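Local coordinates for DUF357 domain-containing protein (Archaeoglobus fulgidus DSM 4304, PDB 2OO2) that is of unknown function but belongs to the DUF357 family, folding into a three-helix bundle with a short two-stranded sheet and pairing with a second copy of itself, at residues E24-D28 with K73-T77; L15-E19 with I39-R43; N34-I39 with W60-L65. All blocks are in the same frame, centred on the assembly; numbering follows the deposited sequence.

Interaction 1 (E24-D28 with K73-T77); sequences EIEGD and KLHET
Strands 25-27 and 74-76 run antiparallel, their axes 4.5 Å apart at 145°. I25-E76 and G27-L74 are non-hydrogen-bonded pairs; between them, E26 and H75 form a hydrogen-bonded pair (E26 N to H75 O and H75 N to E26 O, both 2.8 Å). D28 N to K73 O and T77 N to E24 O, each 2.9 Å, extend the pairing.

I25 (chi1 p) and E76 lie on one face, E26 (chi1 p, chi2 t) and H75 (chi1 m) on the other. I25 CD1 meets CD1 of L74 (m, t) at 3.6 Å, and both side chains pack onto M32 of helix 29-47. R21 forms salt bridges with E24 and E76. G27, at phi 155° and psi -140°, brings its CA within 3.6 Å of K73 O, where a CB would clash. D28 (chi1 t) turns OD2 to the backbone N of F31 as N-cap of helix 29-47. The whole is a two-stranded antiparallel sheet closing one end of a helical bundle.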
loop_
_atom_site.group_PDB
_atom_site.type_symbol
_atom_site.label_atom_id
_atom_site.label_comp_id
_atom_site.label_asym_id
_atom_site.label_seq_id
_atom_site.Cartn_x
_atom_site.Cartn_y
_atom_site.Cartn_z
ATOM N N GLU A 24 -14.824 12.866 0.562
ATOM C CA GLU A 24 -14.441 14.096 1.251
ATOM C C GLU A 24 -13.293 14.841 0.593
ATOM O O GLU A 24 -12.930 15.920 1.037
ATOM C CB GLU A 24 -14.061 13.789 2.719
ATOM C CG GLU A 24 -15.201 13.165 3.507
ATOM C CD GLU A 24 -14.739 12.515 4.773
ATOM O OE1 GLU A 24 -13.558 12.700 5.153
ATOM O OE2 GLU A 24 -15.572 11.811 5.392
ATOM N N ILE A 25 -12.707 14.264 -0.448
ATOM C CA ILE A 25 -11.490 14.832 -1.017
ATOM C C ILE A 25 -11.663 15.109 -2.523
ATOM O O ILE A 25 -12.495 14.500 -3.200
ATOM C CB ILE A 25 -10.300 13.895 -0.779
ATOM C CG1 ILE A 25 -10.516 12.585 -1.509
ATOM C CG2 ILE A 25 -10.111 13.613 0.729
ATOM C CD1 ILE A 25 -9.249 11.991 -1.956
ATOM N N GLU A 26 -10.899 16.046 -3.050
ATOM C CA GLU A 26 -10.973 16.281 -4.481
ATOM C C GLU A 26 -9.587 16.565 -5.063
ATOM O O GLU A 26 -8.648 16.844 -4.319
ATOM C CB GLU A 26 -11.942 17.424 -4.750
ATOM C CG GLU A 26 -11.650 18.629 -3.893
ATOM C CD GLU A 26 -12.492 19.854 -4.256
ATOM O OE1 GLU A 26 -13.611 19.688 -4.786
ATOM O OE2 GLU A 26 -12.017 20.989 -3.993
ATOM N N GLY A 27 -9.446 16.455 -6.378
ATOM C CA GLY A 27 -8.205 16.877 -7.017
ATOM C C GLY A 27 -7.873 16.217 -8.339
ATOM O O GLY A 27 -8.757 16.013 -9.192
ATOM N N ASP A 28 -6.585 15.902 -8.499
ATOM C CA ASP A 28 -6.045 15.271 -9.705
ATOM C C ASP A 28 -6.810 14.008 -10.091
ATOM O O ASP A 28 -6.906 13.048 -9.293
ATOM C CB ASP A 28 -4.571 14.934 -9.504
ATOM C CG ASP A 28 -3.926 14.372 -10.759
ATOM O OD1 ASP A 28 -3.420 15.178 -11.575
ATOM O OD2 ASP A 28 -3.945 13.133 -10.955
ATOM N N LYS A 73 -1.641 16.868 -4.485
ATOM C CA LYS A 73 -2.408 16.507 -5.686
ATOM C C LYS A 73 -3.899 16.323 -5.378
ATOM O O LYS A 73 -4.741 16.323 -6.300
ATOM C CB LYS A 73 -1.847 15.229 -6.323
ATOM C CG LYS A 73 -0.466 15.363 -6.945
ATOM C CD LYS A 73 -0.532 16.040 -8.325
ATOM C CE LYS A 73 0.773 15.864 -9.106
ATOM N NZ LYS A 73 0.458 15.847 -10.563
ATOM N N LEU A 74 -4.202 16.160 -4.078
ATOM C CA LEU A 74 -5.543 15.992 -3.550
ATOM C C LEU A 74 -5.697 16.933 -2.384
ATOM O O LEU A 74 -4.732 17.213 -1.708
ATOM C CB LEU A 74 -5.765 14.545 -3.018
ATOM C CG LEU A 74 -5.656 13.429 -4.025
ATOM C CD1 LEU A 74 -5.935 12.041 -3.375
ATOM C CD2 LEU A 74 -6.632 13.711 -5.153
ATOM N N HIS A 75 -6.943 17.343 -2.134
ATOM C CA HIS A 75 -7.270 18.316 -1.098
ATOM C C HIS A 75 -8.562 17.909 -0.439
ATOM O O HIS A 75 -9.449 17.399 -1.119
ATOM C CB HIS A 75 -7.466 19.700 -1.759
ATOM C CG HIS A 75 -6.420 20.003 -2.787
ATOM N ND1 HIS A 75 -5.126 20.358 -2.448
ATOM C CD2 HIS A 75 -6.442 19.910 -4.140
ATOM C CE1 HIS A 75 -4.409 20.511 -3.550
ATOM N NE2 HIS A 75 -5.181 20.243 -4.591
ATOM N N GLU A 76 -8.700 18.192 0.852
ATOM C CA GLU A 76 -9.965 17.980 1.547
ATOM C C GLU A 76 -10.949 19.056 1.114
ATOM O O GLU A 76 -10.545 20.197 0.984
ATOM C CB GLU A 76 -9.747 17.934 3.070
ATOM C CG GLU A 76 -9.866 16.492 3.644
ATOM C CD GLU A 76 -8.742 16.124 4.614
ATOM O OE1 GLU A 76 -8.644 16.714 5.710
ATOM O OE2 GLU A 76 -7.950 15.210 4.293
ATOM N N THR A 77 -12.210 18.686 0.840
ATOM C CA THR A 77 -13.212 19.617 0.260
ATOM C C THR A 77 -13.586 20.851 1.110
ATOM O O THR A 77 -13.528 20.834 2.345
ATOM C CB THR A 77 -14.505 18.901 -0.183
ATOM O OG1 THR A 77 -14.191 17.922 -1.179
ATOM C CG2 THR A 77 -15.482 19.913 -0.796
#

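Interaction 2 (L15-E19 with I39-R43); sequences LERIE and ISDSR
A salt bridge spans the outer edge of this helix pair: R43 NH1 donates to E19 OE2 at 2.7 Å, with OE2 at the edge of the guanidinium, near its plane, although the position of OE2 is less certain because it sits too close to a neighbouring atom in the model. To reach each other, E19 takes chi1 m and chi2 t, and R43 chi1 m, chi2 t and chi3 m; both CA-to-CB bonds point sideways, and the ends of the chains swing inward. The next polar group inward is the hydroxyl of S42 (chi1 t), which is hydrogen-bonded to A54 O and has L15 CD1 3.7 Å from its OG.

Beneath the ion pair lies an apolar layer. L15 (t, p) and I18 (t, t) point toward I39: I18 CG2 lies 3.6 Å from I39 CG1, L15 CD1 4.1 Å from I39 CG2, and E19 CG 4.0 Å from the same CG2. L15 CD2 also touches the aliphatic part of R43 at CG, 4.0 Å away. Both segments are regular helix, antiparallel at 149° (signed crossing angle -149°), with axes 11.1 Å apart; across this wide gap the closest CA atoms, those of L15 and I39, are 7.3 Å apart. Helix 51-70 covers the inner side, touching I18 through A61 and W62 and S42 through V58, so helices 3-21, 29-47 and 51-70 complete a three-helix bundle.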
loop_
_atom_site.group_PDB
_atom_site.type_symbol
_atom_site.label_atom_id
_atom_site.label_comp_id
_atom_site.label_asym_id
_atom_site.label_seq_id
_atom_site.Cartn_x
_atom_site.Cartn_y
_atom_site.Cartn_z
ATOM N N LEU A 15 -11.685 -0.500 4.170
ATOM C CA LEU A 15 -12.540 -0.335 3.041
ATOM C C LEU A 15 -13.773 0.472 3.383
ATOM O O LEU A 15 -14.121 1.377 2.658
ATOM C CB LEU A 15 -12.890 -1.667 2.399
ATOM C CG LEU A 15 -13.588 -1.831 1.088
ATOM C CD1 LEU A 15 -12.865 -1.229 -0.106
ATOM C CD2 LEU A 15 -13.660 -3.344 0.864
ATOM N N GLU A 16 -14.437 0.194 4.500
ATOM C CA GLU A 16 -15.560 1.037 4.878
ATOM C C GLU A 16 -15.092 2.505 5.153
ATOM O O GLU A 16 -15.806 3.431 4.835
ATOM C CB GLU A 16 -16.242 0.484 6.077
ATOM C CG GLU A 16 -16.753 -0.916 5.828
ATOM C CD GLU A 16 -17.249 -1.591 7.142
ATOM O OE1 GLU A 16 -16.995 -1.072 8.275
ATOM O OE2 GLU A 16 -17.898 -2.654 7.005
ATOM N N ARG A 17 -13.893 2.690 5.671
ATOM C CA ARG A 17 -13.390 4.025 5.984
ATOM C C ARG A 17 -13.148 4.757 4.653
ATOM O O ARG A 17 -13.557 5.915 4.528
ATOM C CB ARG A 17 -12.113 3.959 6.845
ATOM C CG ARG A 17 -12.403 3.622 8.367
ATOM C CD ARG A 17 -11.138 3.254 9.050
ATOM N NE ARG A 17 -11.391 2.891 10.459
ATOM C CZ ARG A 17 -10.404 2.581 11.301
ATOM N NH1 ARG A 17 -9.140 2.575 10.887
ATOM N NH2 ARG A 17 -10.685 2.243 12.545
ATOM N N ILE A 18 -12.536 4.095 3.666
ATOM C CA ILE A 18 -12.110 4.830 2.433
ATOM C C ILE A 18 -13.300 5.162 1.519
ATOM O O ILE A 18 -13.336 6.199 0.805
ATOM C CB ILE A 18 -10.975 4.060 1.708
ATOM C CG1 ILE A 18 -10.204 5.022 0.807
ATOM C CG2 ILE A 18 -11.467 2.766 0.950
ATOM C CD1 ILE A 18 -8.921 4.376 0.156
ATOM N N GLU A 19 -14.302 4.287 1.542
ATOM C CA GLU A 19 -15.558 4.498 0.780
ATOM C C GLU A 19 -16.208 5.797 1.241
ATOM O O GLU A 19 -16.775 6.533 0.449
ATOM C CB GLU A 19 -16.486 3.247 0.922
ATOM C CG GLU A 19 -16.026 2.139 0.002
ATOM C CD GLU A 19 -16.758 0.784 0.222
ATOM O OE1 GLU A 19 -17.391 0.627 1.282
ATOM O OE2 GLU A 19 -16.717 -0.067 -0.694
ATOM N N ILE A 39 -10.118 0.702 -4.899
ATOM C CA ILE A 39 -11.413 0.448 -4.117
ATOM C C ILE A 39 -12.307 -0.607 -4.775
ATOM O O ILE A 39 -12.696 -1.635 -4.088
ATOM C CB ILE A 39 -12.289 1.688 -3.753
ATOM C CG1 ILE A 39 -11.631 2.538 -2.662
ATOM C CG2 ILE A 39 -13.754 1.281 -3.239
ATOM C CD1 ILE A 39 -12.020 4.098 -2.864
ATOM N N SER A 40 -12.616 -0.403 -6.075
ATOM C CA SER A 40 -13.414 -1.419 -6.843
ATOM C C SER A 40 -12.788 -2.829 -6.739
ATOM O O SER A 40 -13.495 -3.863 -6.405
ATOM C CB SER A 40 -13.549 -1.053 -8.322
ATOM O OG SER A 40 -14.415 -1.972 -8.991
ATOM N N ASP A 41 -11.477 -2.901 -7.031
ATOM C CA ASP A 41 -10.721 -4.154 -6.993
ATOM C C ASP A 41 -10.738 -4.733 -5.576
ATOM O O ASP A 41 -11.068 -6.000 -5.388
ATOM C CB ASP A 41 -9.272 -3.873 -7.438
ATOM C CG ASP A 41 -9.062 -3.992 -8.938
ATOM O OD1 ASP A 41 -10.005 -4.048 -9.757
ATOM O OD2 ASP A 41 -7.862 -4.111 -9.265
ATOM N N SER A 42 -10.416 -3.929 -4.532
ATOM C CA SER A 42 -10.511 -4.551 -3.129
ATOM C C SER A 42 -11.874 -5.186 -2.850
ATOM O O SER A 42 -11.964 -6.394 -2.283
ATOM C CB SER A 42 -10.189 -3.435 -2.130
ATOM O OG SER A 42 -10.342 -3.810 -0.774
ATOM N N ARG A 43 -12.947 -4.420 -3.160
ATOM C CA ARG A 43 -14.391 -4.876 -3.021
ATOM C C ARG A 43 -14.591 -6.206 -3.725
ATOM O O ARG A 43 -15.127 -7.181 -3.109
ATOM C CB ARG A 43 -15.386 -3.807 -3.567
ATOM C CG ARG A 43 -15.670 -2.722 -2.516
ATOM C CD ARG A 43 -17.056 -2.021 -2.687
ATOM N NE ARG A 43 -17.118 -1.381 -4.008
ATOM C CZ ARG A 43 -17.120 -0.067 -4.252
ATOM N NH1 ARG A 43 -17.121 0.838 -3.257
ATOM N NH2 ARG A 43 -17.125 0.343 -5.526
#

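Interaction 3 (N34-I39 with W60-L65); sequences NIEAYI and WAWAWL
An aromatic cluster of Y38, W60 and W64 lines one side of the antiparallel hairpin made by helices 29-47 and 51-70. The helical segments approach to 8.3 Å between axes at 166°, with I35 CA only 4.7 Å from A61 CA: the small A61 lets the backbones come close, its CB 3.7 Å from Y38 CB and 3.8 Å from I35 O.

Y38 (chi1 m, chi2 -75°) receives W60 CB over its ring face, 3.5 Å from the centroid, a CH-pi contact; the Y38 and W60 rings are nearly parallel but barely overlap. N34 (m) sets its CB over the face of the five-membered ring of W64 (chi1 m, chi2 95°), 3.9 Å from the ring centroid, a second CH-pi contact. A water bridges Y38 OH (2.5 Å) and W64 NE1 (3.1 Å), accepting from the indole. Toward the bundle interior, I35 (m, t) places CG1 3.7 Å from W64 CB and CD1 3.7 Å from L65 CB. W60 and W64 also pack on V59 and I67 of the second subunit, so this helical hairpin contributes to the dimer interface.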
loop_
_atom_site.group_PDB
_atom_site.type_symbol
_atom_site.label_atom_id
_atom_site.label_comp_id
_atom_site.label_asym_id
_atom_site.label_seq_id
_atom_site.Cartn_x
_atom_site.Cartn_y
_atom_site.Cartn_z
ATOM N N ASN A 34 -7.185 6.154 -9.848
ATOM C CA ASN A 34 -6.437 5.084 -9.158
ATOM C C ASN A 34 -7.099 4.635 -7.869
ATOM O O ASN A 34 -7.293 3.352 -7.594
ATOM C CB ASN A 34 -4.980 5.527 -8.926
ATOM C CG ASN A 34 -4.176 5.603 -10.235
ATOM O OD1 ASN A 34 -4.670 5.239 -11.286
ATOM N ND2 ASN A 34 -2.967 6.107 -10.168
ATOM N N ILE A 35 -7.455 5.618 -7.061
ATOM C CA ILE A 35 -8.214 5.388 -5.806
ATOM C C ILE A 35 -9.489 4.481 -5.988
ATOM O O ILE A 35 -9.615 3.373 -5.351
ATOM C CB ILE A 35 -8.475 6.685 -4.939
ATOM C CG1 ILE A 35 -7.136 7.370 -4.587
ATOM C CG2 ILE A 35 -9.210 6.301 -3.612
ATOM C CD1 ILE A 35 -7.281 8.842 -4.056
ATOM N N GLU A 36 -10.397 4.943 -6.850
ATOM C CA GLU A 36 -11.624 4.199 -7.174
ATOM C C GLU A 36 -11.324 2.880 -7.800
ATOM O O GLU A 36 -12.033 1.879 -7.436
ATOM C CB GLU A 36 -12.634 4.987 -8.034
ATOM C CG GLU A 36 -14.057 4.239 -8.275
ATOM C CD GLU A 36 -14.743 3.509 -6.999
ATOM O OE1 GLU A 36 -15.192 4.232 -6.035
ATOM O OE2 GLU A 36 -14.886 2.227 -7.006
ATOM N N ALA A 37 -10.242 2.821 -8.592
ATOM C CA ALA A 37 -9.856 1.591 -9.349
ATOM C C ALA A 37 -9.476 0.562 -8.267
ATOM O O ALA A 37 -10.057 -0.619 -8.223
ATOM C CB ALA A 37 -8.708 1.807 -10.311
ATOM N N TYR A 38 -8.614 0.963 -7.300
ATOM C CA TYR A 38 -8.259 -0.110 -6.221
ATOM C C TYR A 38 -9.351 -0.307 -5.257
ATOM O O TYR A 38 -9.580 -1.560 -4.740
ATOM C CB TYR A 38 -7.007 0.349 -5.446
ATOM C CG TYR A 38 -5.713 0.233 -6.196
ATOM C CD1 TYR A 38 -5.115 -0.960 -6.404
ATOM C CD2 TYR A 38 -5.028 1.389 -6.688
ATOM C CE1 TYR A 38 -3.931 -1.121 -7.018
ATOM C CE2 TYR A 38 -3.769 1.250 -7.338
ATOM C CZ TYR A 38 -3.226 0.013 -7.519
ATOM O OH TYR A 38 -1.993 -0.243 -8.163
ATOM N N ILE A 39 -10.118 0.702 -4.899
ATOM C CA ILE A 39 -11.413 0.448 -4.117
ATOM C C ILE A 39 -12.307 -0.607 -4.775
ATOM O O ILE A 39 -12.696 -1.635 -4.088
ATOM C CB ILE A 39 -12.289 1.688 -3.753
ATOM C CG1 ILE A 39 -11.631 2.538 -2.662
ATOM C CG2 ILE A 39 -13.754 1.281 -3.239
ATOM C CD1 ILE A 39 -12.020 4.098 -2.864
ATOM N N TRP A 60 -3.157 -0.135 -1.285
ATOM C CA TRP A 60 -2.824 0.768 -2.479
ATOM C C TRP A 60 -3.813 1.899 -2.549
ATOM O O TRP A 60 -3.371 3.087 -2.876
ATOM C CB TRP A 60 -2.805 -0.006 -3.818
ATOM C CG TRP A 60 -1.456 -0.659 -4.077
ATOM C CD1 TRP A 60 -1.101 -1.980 -3.808
ATOM C CD2 TRP A 60 -0.276 -0.033 -4.551
ATOM N NE1 TRP A 60 0.156 -2.251 -4.191
ATOM C CE2 TRP A 60 0.729 -1.040 -4.629
ATOM C CE3 TRP A 60 0.039 1.304 -4.926
ATOM C CZ2 TRP A 60 2.023 -0.786 -5.004
ATOM C CZ3 TRP A 60 1.322 1.547 -5.372
ATOM C CH2 TRP A 60 2.315 0.534 -5.415
ATOM N N ALA A 61 -5.121 1.613 -2.415
ATOM C CA ALA A 61 -6.116 2.752 -2.460
ATOM C C ALA A 61 -5.790 3.867 -1.433
ATOM O O ALA A 61 -5.690 5.112 -1.806
ATOM C CB ALA A 61 -7.572 2.262 -2.328
ATOM N N TRP A 62 -5.522 3.456 -0.192
ATOM C CA TRP A 62 -5.116 4.407 0.838
ATOM C C TRP A 62 -3.800 5.165 0.564
ATOM O O TRP A 62 -3.704 6.382 0.884
ATOM C CB TRP A 62 -5.081 3.704 2.195
ATOM C CG TRP A 62 -6.416 3.722 2.840
ATOM C CD1 TRP A 62 -7.279 2.619 3.044
ATOM C CD2 TRP A 62 -7.081 4.852 3.432
ATOM N NE1 TRP A 62 -8.392 3.043 3.679
ATOM C CE2 TRP A 62 -8.306 4.387 3.965
ATOM C CE3 TRP A 62 -6.753 6.228 3.571
ATOM C CZ2 TRP A 62 -9.225 5.240 4.600
ATOM C CZ3 TRP A 62 -7.647 7.048 4.209
ATOM C CH2 TRP A 62 -8.876 6.571 4.695
ATOM N N ALA A 63 -2.809 4.490 -0.049
ATOM C CA ALA A 63 -1.522 5.122 -0.299
ATOM C C ALA A 63 -1.714 6.218 -1.363
ATOM O O ALA A 63 -1.116 7.274 -1.218
ATOM C CB ALA A 63 -0.453 4.151 -0.779
ATOM N N TRP A 64 -2.475 5.959 -2.421
ATOM C CA TRP A 64 -2.700 6.983 -3.511
ATOM C C TRP A 64 -3.401 8.180 -2.883
ATOM O O TRP A 64 -3.088 9.367 -3.244
ATOM C CB TRP A 64 -3.548 6.451 -4.672
ATOM C CG TRP A 64 -2.710 5.658 -5.665
ATOM C CD1 TRP A 64 -2.540 4.298 -5.681
ATOM C CD2 TRP A 64 -1.876 6.191 -6.689
ATOM N NE1 TRP A 64 -1.651 3.948 -6.694
ATOM C CE2 TRP A 64 -1.229 5.100 -7.321
ATOM C CE3 TRP A 64 -1.615 7.502 -7.148
ATOM C CZ2 TRP A 64 -0.329 5.278 -8.389
ATOM C CZ3 TRP A 64 -0.738 7.668 -8.235
ATOM C CH2 TRP A 64 -0.103 6.579 -8.825
ATOM N N LEU A 65 -4.367 7.885 -2.005
ATOM C CA LEU A 65 -5.106 8.899 -1.248
ATOM C C LEU A 65 -4.215 9.691 -0.286
ATOM O O LEU A 65 -4.099 10.957 -0.448
ATOM C CB LEU A 65 -6.346 8.290 -0.541
ATOM C CG LEU A 65 -7.364 9.292 -0.001
ATOM C CD1 LEU A 65 -8.654 8.537 0.314
ATOM C CD2 LEU A 65 -6.866 10.030 1.218
HETATM O O HOH W 1 -0.659 1.789 -8.626
#

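In the fold
Interactions 2 and 3 form adjoining parts of the same bundle, their centres 8 Å apart, and share I39, which packs against I18 in one and A61 in the other. I18 reaches across as well, with CD1 3.5 Å from A61 CB. Interaction 1 lies at the bundle end, its centre 13 Å from that of interaction 3, and is joined to it by apolar packing: L74 CD1 is 3.5 Å from I35 CD1 and I25 CD1 3.8 Å from L65 CG. Interactions 1 and 2 do not touch; their centres are 17 Å apart. The sheet thus ties the link between helices 3-21 and 29-47 to the chain following helix 51-70.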